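Long-range contact in GCN5-related N-acetyltransferase (Streptococcus suis, PDB 3G3S), which probably transfers an acetyl group from acetyl-CoA to an amine, as other GCN5-related N-acetyltransferases do: residues M29-Y33 and L44-G48. Where two conformers were deposited one is given. Residues are numbered along the deposited sequence.
Sequences MGDIY and LALYG
This contact is the antiparallel beta hairpin of strands 31-34 and 42-48, at one end of the chain's mixed sheet. The short segments run at 147°, with axes 4.9 Å apart. Asp31 pairs with Leu46 and Tyr33 with Leu44 as hydrogen-bonded pairs. Their bonds are Asp31 N to Leu46 O (2.9 Å), Leu46 N to Asp31 O (3.0 Å), Tyr33 N to Leu44 O (3.0 Å) and Leu44 N to Tyr33 O (2.8 Å). Ile32 and Ala45 form the non-hydrogen-bonded pair between them. On their face, Ile32 CD1 (chi1 m, chi2 m) lies 3.8 Å from Ala45 CB, beneath helices 2-13 and 19-26. On the other face, Tyr33 (chi1 m) sets CE1 3.7 Å from Leu46 CD2. Gly30 has positive phi (84°), which favours glycine; its CA lies 3.9 Å from Tyr47 CD1, and a CB would crowd that ring. Tyr47 OH is hydrogen-bonded to Tyr178 O. Backbone bonds thus fix the register, while the Asp31 carboxylate is shared: OD1 accepts Ile32 N (2.8 Å), and OD2 accepts Gly1 N of the second subunit.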
loop_
_atom_site.group_PDB
_atom_site.type_symbol
_atom_site.label_atom_id
_atom_site.label_comp_id
_atom_site.label_asym_id
_atom_site.label_seq_id
_atom_site.Cartn_x
_atom_site.Cartn_y
_atom_site.Cartn_z
HETATM N N MSE A 29 -7.731 3.380 5.552
HETATM C CA MSE A 29 -9.128 3.679 5.796
HETATM C C MSE A 29 -9.943 2.407 5.616
HETATM O O MSE A 29 -9.509 1.494 4.921
HETATM C CB MSE A 29 -9.618 4.727 4.799
HETATM C CG MSE A 29 -8.850 6.054 4.829
HETATM SE SE MSE A 29 -9.699 7.337 3.648
HETATM C CE MSE A 29 -11.328 7.665 4.726
ATOM N N GLY A 30 -11.097 2.328 6.276
ATOM C CA GLY A 30 -11.972 1.176 6.134
ATOM C C GLY A 30 -11.486 0.108 7.096
ATOM O O GLY A 30 -10.513 0.300 7.820
ATOM N N ASP A 31 -12.118 -1.051 7.060
ATOM C CA ASP A 31 -11.732 -2.128 7.949
ATOM C C ASP A 31 -12.130 -3.444 7.339
ATOM O O ASP A 31 -12.896 -3.536 6.380
ATOM C CB ASP A 31 -12.392 -1.911 9.298
ATOM C CG ASP A 31 -11.613 -2.531 10.476
ATOM O OD1 ASP A 31 -10.725 -3.411 10.312
ATOM O OD2 ASP A 31 -11.889 -2.089 11.595
ATOM N N ILE A 32 -11.609 -4.488 7.941
ATOM C CA ILE A 32 -11.791 -5.840 7.485
ATOM C C ILE A 32 -12.186 -6.748 8.648
ATOM O O ILE A 32 -11.531 -6.735 9.648
ATOM C CB ILE A 32 -10.501 -6.370 6.941
ATOM C CG1 ILE A 32 -10.127 -5.577 5.643
ATOM C CG2 ILE A 32 -10.643 -7.842 6.592
ATOM C CD1 ILE A 32 -11.047 -5.809 4.466
ATOM N N TYR A 33 -13.222 -7.536 8.434
ATOM C CA TYR A 33 -13.726 -8.487 9.428
ATOM C C TYR A 33 -13.809 -9.859 8.768
ATOM O O TYR A 33 -14.064 -9.985 7.569
ATOM C CB TYR A 33 -15.094 -8.067 9.886
ATOM C CG TYR A 33 -15.123 -6.723 10.531
ATOM C CD1 TYR A 33 -15.291 -5.569 9.774
ATOM C CD2 TYR A 33 -15.008 -6.590 11.882
ATOM C CE1 TYR A 33 -15.345 -4.331 10.368
ATOM C CE2 TYR A 33 -15.042 -5.343 12.478
ATOM C CZ TYR A 33 -15.211 -4.227 11.708
ATOM O OH TYR A 33 -15.245 -3.004 12.296
ATOM N N LEU A 44 -15.501 -9.476 5.168
ATOM C CA LEU A 44 -16.272 -8.264 5.005
ATOM C C LEU A 44 -15.323 -7.083 4.941
ATOM O O LEU A 44 -14.496 -6.884 5.822
ATOM C CB LEU A 44 -17.213 -8.050 6.200
ATOM C CG LEU A 44 -17.928 -6.700 6.321
ATOM C CD1 LEU A 44 -18.970 -6.472 5.207
ATOM C CD2 LEU A 44 -18.603 -6.603 7.700
ATOM N N ALA A 45 -15.374 -6.355 3.830
ATOM C CA ALA A 45 -14.682 -5.103 3.727
ATOM C C ALA A 45 -15.761 -4.050 4.044
ATOM O O ALA A 45 -16.738 -3.863 3.291
ATOM C CB ALA A 45 -14.073 -4.921 2.313
ATOM N N LEU A 46 -15.594 -3.358 5.164
ATOM C CA LEU A 46 -16.572 -2.384 5.637
ATOM C C LEU A 46 -15.971 -1.006 5.640
ATOM O O LEU A 46 -14.942 -0.763 6.270
ATOM C CB LEU A 46 -17.021 -2.773 7.046
ATOM C CG LEU A 46 -18.050 -1.893 7.744
ATOM C CD1 LEU A 46 -19.371 -1.923 7.025
ATOM C CD2 LEU A 46 -18.193 -2.334 9.237
ATOM N N TYR A 47 -16.611 -0.109 4.909
ATOM C CA TYR A 47 -16.122 1.241 4.750
ATOM C C TYR A 47 -17.229 2.212 4.930
ATOM O O TYR A 47 -18.324 1.967 4.460
ATOM C CB TYR A 47 -15.564 1.429 3.353
ATOM C CG TYR A 47 -15.099 2.847 3.091
ATOM C CD1 TYR A 47 -13.803 3.225 3.373
ATOM C CD2 TYR A 47 -15.957 3.809 2.549
ATOM C CE1 TYR A 47 -13.366 4.530 3.128
ATOM C CE2 TYR A 47 -15.530 5.136 2.335
ATOM C CZ TYR A 47 -14.224 5.473 2.610
ATOM O OH TYR A 47 -13.751 6.747 2.353
ATOM N N GLY A 48 -16.938 3.328 5.594
ATOM C CA GLY A 48 -17.895 4.402 5.758
ATOM C C GLY A 48 -17.897 5.000 7.142
ATOM O O GLY A 48 -17.157 4.550 8.028
#